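Local atomic coordinates of cell wall binding protein cwp8 (Peptoclostridium difficile, PDB entry 5J6Q), a protein that probably attaches to the bacterial cell wall through three CWB2 modules, as a cell-wall (S-layer-associated) protein that may also take part in adhesion. Residues 292-297 with 527-532; 519-524 with 548-553; 287-292 with 573-578. All coordinates share one frame; numbering follows the deposited sequence.

Interaction 1: residues 292-297 with 527-532; sequences DSRFTT and NGQLVD. With SO4 (sulfate ion), chain D.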
loop_
_atom_site.group_PDB
_atom_site.type_symbol
_atom_site.label_atom_id
_atom_site.label_comp_id
_atom_site.label_asym_id
_atom_site.label_seq_id
_atom_site.Cartn_x
_atom_site.Cartn_y
_atom_site.Cartn_z
ATOM N N ASP A 292 -10.976 12.897 -0.757
ATOM C CA ASP A 292 -10.285 14.185 -0.844
ATOM C C ASP A 292 -11.114 15.297 -0.241
ATOM O O ASP A 292 -10.601 16.434 -0.076
ATOM C CB ASP A 292 -9.934 14.505 -2.330
ATOM C CG ASP A 292 -11.130 14.311 -3.264
ATOM O OD1 ASP A 292 -12.203 14.841 -2.966
ATOM O OD2 ASP A 292 -10.977 13.638 -4.294
ATOM N N SER A 293 -12.418 15.025 0.117
ATOM C CA SER A 293 -13.176 16.134 0.747
ATOM C C SER A 293 -14.275 15.551 1.640
ATOM O O SER A 293 -14.423 14.310 1.666
ATOM C CB SER A 293 -13.783 17.046 -0.331
ATOM O OG SER A 293 -14.811 16.373 -1.070
ATOM N N ARG A 294 -15.000 16.372 2.373
ATOM C CA ARG A 294 -16.126 15.910 3.208
ATOM C C ARG A 294 -17.191 15.220 2.350
ATOM O O ARG A 294 -17.793 14.195 2.772
ATOM C CB ARG A 294 -16.720 17.093 4.002
ATOM C CG ARG A 294 -17.377 18.176 3.104
ATOM C CD ARG A 294 -17.692 19.458 3.914
ATOM N NE ARG A 294 -16.541 19.892 4.693
ATOM C CZ ARG A 294 -16.621 20.466 5.896
ATOM N NH1 ARG A 294 -15.514 20.805 6.549
ATOM N NH2 ARG A 294 -17.801 20.704 6.451
ATOM N N PHE A 295 -17.409 15.716 1.129
ATOM C CA PHE A 295 -18.340 15.029 0.156
ATOM C C PHE A 295 -17.865 13.607 -0.209
ATOM O O PHE A 295 -18.681 12.689 -0.175
ATOM C CB PHE A 295 -18.466 15.824 -1.220
ATOM C CG PHE A 295 -18.865 17.248 -0.935
ATOM C CD1 PHE A 295 -17.940 18.279 -1.047
ATOM C CD2 PHE A 295 -20.145 17.552 -0.496
ATOM C CE1 PHE A 295 -18.291 19.597 -0.718
ATOM C CE2 PHE A 295 -20.495 18.861 -0.163
ATOM C CZ PHE A 295 -19.554 19.878 -0.271
ATOM N N THR A 296 -16.535 13.408 -0.551
ATOM C CA THR A 296 -16.122 12.035 -0.961
ATOM C C THR A 296 -15.949 11.106 0.282
ATOM O O THR A 296 -16.224 9.878 0.193
ATOM C CB THR A 296 -14.936 12.078 -1.882
ATOM O OG1 THR A 296 -13.961 13.017 -1.340
ATOM C CG2 THR A 296 -15.368 12.522 -3.295
ATOM N N THR A 297 -15.544 11.682 1.441
ATOM C CA THR A 297 -15.579 10.869 2.684
ATOM C C THR A 297 -17.014 10.437 2.926
ATOM O O THR A 297 -17.238 9.241 3.198
ATOM C CB THR A 297 -15.072 11.661 3.876
ATOM O OG1 THR A 297 -13.706 12.019 3.588
ATOM C CG2 THR A 297 -15.188 10.881 5.201
ATOM N N ASN A 527 -15.099 23.770 13.948
ATOM C CA ASN A 527 -16.231 22.832 14.109
ATOM C C ASN A 527 -16.818 22.234 12.793
ATOM O O ASN A 527 -17.332 21.076 12.804
ATOM C CB ASN A 527 -17.284 23.502 14.965
ATOM C CG ASN A 527 -16.838 23.572 16.455
ATOM O OD1 ASN A 527 -15.716 23.149 16.820
ATOM N ND2 ASN A 527 -17.662 24.043 17.379
ATOM N N GLY A 528 -16.710 22.955 11.678
ATOM C CA GLY A 528 -17.122 22.386 10.415
ATOM C C GLY A 528 -16.438 21.038 10.171
ATOM O O GLY A 528 -16.998 20.187 9.458
ATOM N N GLN A 529 -15.229 20.788 10.815
ATOM C CA GLN A 529 -14.535 19.509 10.573
ATOM C C GLN A 529 -15.218 18.309 11.324
ATOM O O GLN A 529 -14.795 17.165 11.185
ATOM C CB GLN A 529 -13.047 19.633 10.984
ATOM C CG GLN A 529 -12.284 20.543 10.005
ATOM C CD GLN A 529 -12.316 20.031 8.602
ATOM O OE1 GLN A 529 -11.935 18.928 8.306
ATOM N NE2 GLN A 529 -12.701 20.908 7.692
ATOM N N LEU A 530 -16.236 18.598 12.101
ATOM C CA LEU A 530 -16.994 17.557 12.787
ATOM C C LEU A 530 -17.896 16.850 11.795
ATOM O O LEU A 530 -18.561 15.841 12.149
ATOM C CB LEU A 530 -17.820 18.166 13.926
ATOM C CG LEU A 530 -16.896 18.524 15.164
ATOM C CD1 LEU A 530 -17.881 19.280 16.098
ATOM C CD2 LEU A 530 -16.373 17.257 15.946
ATOM N N VAL A 531 -17.902 17.318 10.530
ATOM C CA VAL A 531 -18.828 16.678 9.570
ATOM C C VAL A 531 -18.506 15.204 9.350
ATOM O O VAL A 531 -19.410 14.408 9.135
ATOM C CB VAL A 531 -18.782 17.448 8.228
ATOM C CG1 VAL A 531 -17.340 17.415 7.680
ATOM C CG2 VAL A 531 -19.769 16.809 7.221
ATOM N N ASP A 532 -17.213 14.818 9.413
ATOM C CA ASP A 532 -16.885 13.403 9.200
ATOM C C ASP A 532 -17.553 12.508 10.313
ATOM O O ASP A 532 -18.103 11.440 10.045
ATOM C CB ASP A 532 -15.347 13.221 9.182
ATOM C CG ASP A 532 -14.700 13.761 7.890
ATOM O OD1 ASP A 532 -15.446 14.061 6.907
ATOM O OD2 ASP A 532 -13.497 13.864 7.854
HETATM S S SO4 D . -13.082 19.460 3.526
HETATM O O1 SO4 D . -13.099 20.558 4.539
HETATM O O2 SO4 D . -12.124 19.666 2.580
HETATM O O3 SO4 D . -14.301 19.361 2.848
HETATM O O4 SO4 D . -12.809 18.136 4.235
HETATM O O HOH W 1 -18.031 13.372 5.788
HETATM O O HOH W 2 -13.238 14.685 4.714
#

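Interaction 2: residues 519-524 with 548-553; sequences AKDGYV and VLTTEE. With SO4 (sulfate ion), chain C.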
loop_
_atom_site.group_PDB
_atom_site.type_symbol
_atom_site.label_atom_id
_atom_site.label_comp_id
_atom_site.label_asym_id
_atom_site.label_seq_id
_atom_site.Cartn_x
_atom_site.Cartn_y
_atom_site.Cartn_z
ATOM N N ALA A 519 -12.527 10.090 14.548
ATOM C CA ALA A 519 -12.764 11.112 13.569
ATOM C C ALA A 519 -12.258 12.467 14.078
ATOM O O ALA A 519 -12.083 12.622 15.267
ATOM C CB ALA A 519 -14.277 11.190 13.344
ATOM N N LYS A 520 -12.092 13.466 13.217
ATOM C CA LYS A 520 -11.494 14.776 13.767
ATOM C C LYS A 520 -12.346 15.384 14.695
ATOM O O LYS A 520 -13.557 15.344 14.524
ATOM C CB LYS A 520 -11.259 15.670 12.561
ATOM C CG LYS A 520 -10.093 15.062 11.812
ATOM C CD LYS A 520 -9.611 16.012 10.681
ATOM C CE LYS A 520 -10.430 15.840 9.478
ATOM N NZ LYS A 520 -10.171 16.967 8.610
ATOM N N ASP A 521 -11.802 15.984 15.711
ATOM C CA ASP A 521 -12.635 16.648 16.733
ATOM C C ASP A 521 -12.964 18.176 16.509
ATOM O O ASP A 521 -13.668 18.774 17.295
ATOM C CB ASP A 521 -11.848 16.521 18.053
ATOM C CG ASP A 521 -10.411 17.158 17.953
ATOM O OD1 ASP A 521 -10.116 17.833 16.950
ATOM O OD2 ASP A 521 -9.610 16.984 18.885
ATOM N N GLY A 522 -12.404 18.815 15.496
ATOM C CA GLY A 522 -12.806 20.204 15.232
ATOM C C GLY A 522 -11.790 21.227 15.735
ATOM O O GLY A 522 -11.952 22.404 15.513
ATOM N N TYR A 523 -10.706 20.759 16.382
ATOM C CA TYR A 523 -9.639 21.566 16.979
ATOM C C TYR A 523 -8.700 22.043 15.832
ATOM O O TYR A 523 -8.015 23.014 16.015
ATOM C CB TYR A 523 -8.866 20.721 18.026
ATOM C CG TYR A 523 -9.408 20.738 19.459
ATOM C CD1 TYR A 523 -9.269 19.622 20.288
ATOM C CD2 TYR A 523 -10.019 21.875 19.977
ATOM C CE1 TYR A 523 -9.742 19.635 21.596
ATOM C CE2 TYR A 523 -10.483 21.904 21.289
ATOM C CZ TYR A 523 -10.344 20.781 22.096
ATOM O OH TYR A 523 -10.855 20.809 23.372
ATOM N N VAL A 524 -8.609 21.311 14.685
ATOM C CA VAL A 524 -7.856 21.796 13.487
ATOM C C VAL A 524 -8.900 22.155 12.429
ATOM O O VAL A 524 -9.698 21.312 11.954
ATOM C CB VAL A 524 -6.858 20.759 12.949
ATOM C CG1 VAL A 524 -6.231 21.201 11.649
ATOM C CG2 VAL A 524 -5.772 20.472 13.991
ATOM N N VAL A 548 -14.257 7.856 18.661
ATOM C CA VAL A 548 -13.318 8.605 19.488
ATOM C C VAL A 548 -13.087 9.955 18.686
ATOM O O VAL A 548 -12.759 9.893 17.498
ATOM C CB VAL A 548 -12.011 7.763 19.557
ATOM C CG1 VAL A 548 -10.810 8.580 20.174
ATOM C CG2 VAL A 548 -12.290 6.478 20.397
ATOM N N LEU A 549 -13.244 11.131 19.310
ATOM C CA LEU A 549 -12.990 12.360 18.506
ATOM C C LEU A 549 -11.593 12.891 18.839
ATOM O O LEU A 549 -11.267 13.294 19.994
ATOM C CB LEU A 549 -14.010 13.425 18.849
ATOM C CG LEU A 549 -15.434 13.064 18.409
ATOM C CD1 LEU A 549 -16.379 14.116 18.990
ATOM C CD2 LEU A 549 -15.572 12.933 16.854
ATOM N N THR A 550 -10.723 12.843 17.794
ATOM C CA THR A 550 -9.442 13.434 18.012
ATOM C C THR A 550 -8.800 13.861 16.670
ATOM O O THR A 550 -9.048 13.208 15.643
ATOM C CB THR A 550 -8.472 12.449 18.703
ATOM O OG1 THR A 550 -7.371 13.221 19.246
ATOM C CG2 THR A 550 -7.892 11.481 17.747
ATOM N N THR A 551 -7.975 14.950 16.700
ATOM C CA THR A 551 -7.212 15.289 15.478
ATOM C C THR A 551 -5.761 15.015 15.728
ATOM O O THR A 551 -5.088 14.398 14.929
ATOM C CB THR A 551 -7.402 16.776 15.064
ATOM O OG1 THR A 551 -8.785 16.988 14.912
ATOM C CG2 THR A 551 -6.706 17.077 13.693
ATOM N N GLU A 552 -5.243 15.522 16.846
ATOM C CA GLU A 552 -3.877 15.274 17.170
ATOM C C GLU A 552 -3.909 14.112 18.219
ATOM O O GLU A 552 -4.814 13.236 18.155
ATOM C CB GLU A 552 -3.160 16.525 17.727
ATOM C CG GLU A 552 -3.769 17.829 17.217
ATOM C CD GLU A 552 -2.739 18.716 16.531
ATOM O OE1 GLU A 552 -2.421 19.801 17.075
ATOM O OE2 GLU A 552 -2.263 18.324 15.453
ATOM N N GLU A 553 -2.953 14.052 19.132
ATOM C CA GLU A 553 -3.002 12.944 20.109
ATOM C C GLU A 553 -4.186 13.001 21.068
ATOM O O GLU A 553 -4.790 14.032 21.357
ATOM C CB GLU A 553 -1.655 12.834 20.931
ATOM C CG GLU A 553 -1.443 13.986 21.928
ATOM C CD GLU A 553 -0.407 13.649 23.042
ATOM O OE1 GLU A 553 -0.250 14.474 23.978
ATOM O OE2 GLU A 553 0.252 12.557 22.992
HETATM S S SO4 C . -13.610 23.009 23.915
HETATM O O1 SO4 C . -12.222 23.069 24.213
HETATM O O2 SO4 C . -14.313 23.492 24.967
HETATM O O3 SO4 C . -14.021 21.608 23.598
HETATM O O4 SO4 C . -13.858 23.853 22.755
HETATM O O HOH W 3 -6.794 16.934 18.856
HETATM O O HOH W 4 -10.146 19.182 13.538
#

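Interaction 3: residues 287-292 with 573-578; sequences EVLSGD and VQIGEG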
loop_
_atom_site.group_PDB
_atom_site.type_symbol
_atom_site.label_atom_id
_atom_site.label_comp_id
_atom_site.label_asym_id
_atom_site.label_seq_id
_atom_site.Cartn_x
_atom_site.Cartn_y
_atom_site.Cartn_z
ATOM N N GLU A 287 -8.558 0.278 9.259
ATOM C CA GLU A 287 -9.161 0.655 7.952
ATOM C C GLU A 287 -9.450 2.210 7.976
ATOM O O GLU A 287 -9.824 2.722 9.045
ATOM C CB GLU A 287 -10.501 -0.119 7.706
ATOM C CG GLU A 287 -10.247 -1.391 6.871
ATOM C CD GLU A 287 -11.456 -2.363 6.760
ATOM O OE1 GLU A 287 -12.596 -1.907 6.849
ATOM O OE2 GLU A 287 -11.239 -3.610 6.562
ATOM N N VAL A 288 -9.227 2.898 6.858
ATOM C CA VAL A 288 -9.528 4.313 6.675
ATOM C C VAL A 288 -10.722 4.391 5.626
ATOM O O VAL A 288 -10.698 3.772 4.531
ATOM C CB VAL A 288 -8.259 5.024 6.147
ATOM C CG1 VAL A 288 -8.485 6.536 5.980
ATOM C CG2 VAL A 288 -7.113 4.762 7.087
ATOM N N LEU A 289 -11.785 5.109 5.993
ATOM C CA LEU A 289 -12.893 5.360 5.114
ATOM C C LEU A 289 -12.729 6.922 4.789
ATOM O O LEU A 289 -13.111 7.655 5.654
ATOM C CB LEU A 289 -14.292 5.189 5.793
ATOM C CG LEU A 289 -14.640 3.633 6.087
ATOM C CD1 LEU A 289 -15.909 3.674 6.710
ATOM C CD2 LEU A 289 -14.557 2.763 4.768
ATOM N N SER A 290 -12.210 7.354 3.625
ATOM C CA SER A 290 -12.139 8.772 3.387
ATOM C C SER A 290 -11.947 9.085 1.968
ATOM O O SER A 290 -11.678 8.182 1.199
ATOM C CB SER A 290 -10.957 9.341 4.130
ATOM O OG SER A 290 -9.856 8.694 3.544
ATOM N N GLY A 291 -12.031 10.458 1.605
ATOM C CA GLY A 291 -11.779 10.879 0.254
ATOM C C GLY A 291 -11.073 12.215 0.387
ATOM O O GLY A 291 -10.665 12.629 1.529
ATOM N N ASP A 292 -10.976 12.897 -0.757
ATOM C CA ASP A 292 -10.285 14.185 -0.844
ATOM C C ASP A 292 -11.114 15.297 -0.241
ATOM O O ASP A 292 -10.601 16.434 -0.076
ATOM C CB ASP A 292 -9.934 14.505 -2.330
ATOM C CG ASP A 292 -11.130 14.311 -3.264
ATOM O OD1 ASP A 292 -12.203 14.841 -2.966
ATOM O OD2 ASP A 292 -10.977 13.638 -4.294
ATOM N N VAL A 573 -11.510 1.777 12.874
ATOM C CA VAL A 573 -11.865 2.331 11.557
ATOM C C VAL A 573 -11.639 3.864 11.639
ATOM O O VAL A 573 -12.345 4.502 12.407
ATOM C CB VAL A 573 -13.336 2.054 11.223
ATOM C CG1 VAL A 573 -13.737 2.634 9.884
ATOM C CG2 VAL A 573 -13.643 0.535 11.269
ATOM N N GLN A 574 -10.702 4.453 10.913
ATOM C CA GLN A 574 -10.565 5.950 10.875
ATOM C C GLN A 574 -11.521 6.599 9.826
ATOM O O GLN A 574 -11.471 6.190 8.685
ATOM C CB GLN A 574 -9.113 6.352 10.426
ATOM C CG GLN A 574 -8.999 7.860 10.087
ATOM C CD GLN A 574 -7.546 8.238 10.004
ATOM O OE1 GLN A 574 -6.713 7.668 10.703
ATOM N NE2 GLN A 574 -7.192 9.075 9.028
ATOM N N ILE A 575 -12.335 7.591 10.158
ATOM C CA ILE A 575 -13.158 8.280 9.174
ATOM C C ILE A 575 -12.412 9.589 8.734
ATOM O O ILE A 575 -12.091 10.400 9.646
ATOM C CB ILE A 575 -14.534 8.784 9.759
ATOM C CG1 ILE A 575 -15.314 7.576 10.469
ATOM C CG2 ILE A 575 -15.465 9.366 8.604
ATOM C CD1 ILE A 575 -15.359 6.454 9.516
ATOM N N GLY A 576 -12.206 9.840 7.401
ATOM C CA GLY A 576 -11.565 11.136 7.040
ATOM C C GLY A 576 -10.063 11.079 7.084
ATOM O O GLY A 576 -9.459 10.020 7.373
ATOM N N GLU A 577 -9.441 12.209 6.814
ATOM C CA GLU A 577 -7.981 12.340 6.724
ATOM C C GLU A 577 -7.483 13.414 7.679
ATOM O O GLU A 577 -8.303 14.128 8.248
ATOM C CB GLU A 577 -7.587 12.769 5.251
ATOM C CG GLU A 577 -7.754 11.650 4.273
ATOM C CD GLU A 577 -6.826 10.468 4.494
ATOM O OE1 GLU A 577 -7.220 9.352 4.079
ATOM O OE2 GLU A 577 -5.727 10.642 5.063
ATOM N N GLY A 578 -6.174 13.554 7.907
ATOM C CA GLY A 578 -5.748 14.611 8.855
ATOM C C GLY A 578 -5.721 14.175 10.322
ATOM O O GLY A 578 -5.679 14.988 11.234
#

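Interaction 1: residues 292-297 with 527-532
R294 reaches over from the start of helix 294-305 and lays its guanidinium against V531 at the start of helix 531-542. CG of R294 stands between its backbone N and carbonyl carbon (chi1 65°), and the chain bends at chi3. The apolar part is a methyl laid on a flat group: V531 CG1 sits over the centre of the guanidinium, 3.5 Å above its plane. A methyl-to-carboxylate touch, T297 CG2 to D532 OD1 at 3.6 Å, lies alongside.

The direct polar bonds are weak. R294 NH1 and NH2 both point obliquely at the carbonyl of G528, NH2 lying 3.2 Å from G528 O with an N-H...O angle of only 126°. NH2 also donates to E319 O. Two waters add bridges: one links R294 O to D532 OD1, the other D532 OD1 to T297 OG1, which is also hydrogen-bonded to G291 N.

A sulfate supplies the straighter bonds. Its O3 accepts from the backbone N of R294 at 3.1 Å (166°) and from R294 NE at 3.0 Å. Its O1 is shared by R294 NH1 and Q529 NE2, the latter 3.2 Å away. NH1 and Q529 NE2 are 3.0 Å apart; both are donors, so no bond joins them and a shared acceptor would favour the pair. K520 NZ binds Q529 OE1. S293 and T296 form a capping box (T296 N to S293 OG weak) at this helix start. The sulfate, probably from the crystallisation liquor, is consistent with a small anion-binding site between the start of helix 294-305 and the turn preceding helix 531-542.

Interaction 2: residues 519-524 with 548-553
An Asx turn closed by D521, and gripped by T551, follows the last pairing of two parallel strands, A519 with L549. The pairing rests on two backbone bonds: A519 N donates to V548 O at 3.0 Å, and T550 N to A519 O at 2.9 Å. L549 CA adds a CA-H...O contact to A519 O within the pair, and K520 CA to T550 O carries the line one step past the strands. On the face carrying A519 and L549, A519 CB meets L549 CD2 at 4.1 Å.

Beyond the strands, chi1 of 58° sets CG of D521 between its backbone N and carbonyl carbon, on the side of T551, and the two side chains cross at about a right angle. T551 OG1 donates to D521 OD1 at 2.6 Å, while Y523 N donates to the same oxygen at 3.0 Å, the bond that defines the Asx turn. The two donors come from opposite faces of the carboxylate, T551 OG1 lying 54° out of its plane, so OD1 is gripped from above and below.

Two waters extend the network. One donates to D521 OD2 and accepts from E552 N; the other donates to T551 OG1 at 2.9 Å and accepts from V524 N. At the outer side V524 CG2 packs on T551 CG2 at 3.5 Å. Y523 makes a cation-pi contact with R498, and its OH donates to a sulfate, probably from the crystallisation liquor, 2.8 Å from O1, that R498 N also binds.

These features are those of adjoining loops at the C-terminal edge of a parallel sheet in an alpha/beta fold: backbone pairing gives way to a side-chain-built turn.

Interaction 3: residues 287-292 with 573-578
The chi1 of S290, 63°, sets OG between its backbone N and carbonyl carbon, and the chi2 of E577, -65°, bends CD back, which together bring hydroxyl and carboxylate into contact. S290 OG donates to E577 OE1 at 2.8 Å and meets it on the anti side, a little out of the carboxylate plane. The same OE1 lies against V288 CG1 at 3.6 Å, the two side chains crossing at about a right angle. Next to this bond the packing is tight: S290 CB is 3.5 Å from G576 CA, closer than carbon atoms usually pack. The positive phi of G576 would jam a CB against the carbonyl O of I575.

Upstream, strands 287-289 and 573-575 run parallel, with axes 24° apart. Q574 N donates to E287 O at 2.7 Å, L289 N to Q574 O, and G576 N to L289 O. This alternation, with CA-H...O contacts beside it, establishes the register E287-V573, V288-Q574, L289-I575.

The two faces differ in character. On the face of L289, V573 and I575, L289 CD1 touches both V573 CG1 and I575 CD1, each 4.0 Å away. On the face of V288 and Q574, the glutamine chain extends until NE2 donates to G576 O at 3.0 Å, in the plane of its own amide, while its OE1 receives R200 NH1.

Strand 286-289 is an outermost strand of its four-stranded parallel sheet; strand 572-575 is hydrogen-bonded to strand 516-519 as well. Helices 294-305 and 531-542 cover the L289 and I575 face, T297 and V301 from the first, A536 and L539 from the second.

How the interactions relate
Following the chain, 287-292 comes first and leads through D292, shared by interactions 1 and 3, into helix 294-305. Interaction 3 closes the longest loop, 280 residues; nested inside it, interaction 1 closes one of 229 and interaction 2 a short one of 23. Interactions 1 and 2 cross: 527-532 falls between 519-524 and 548-553. Both strand pairings belong to one parallel sheet, ordered 286-289, 572-575, 516-519, 547-549, with interactions 3 and 2 at its opposite ends; interaction 1 joins the starts of two helices packed on it. Thus the early strand and helix are tied to elements far later in the CWB2 region.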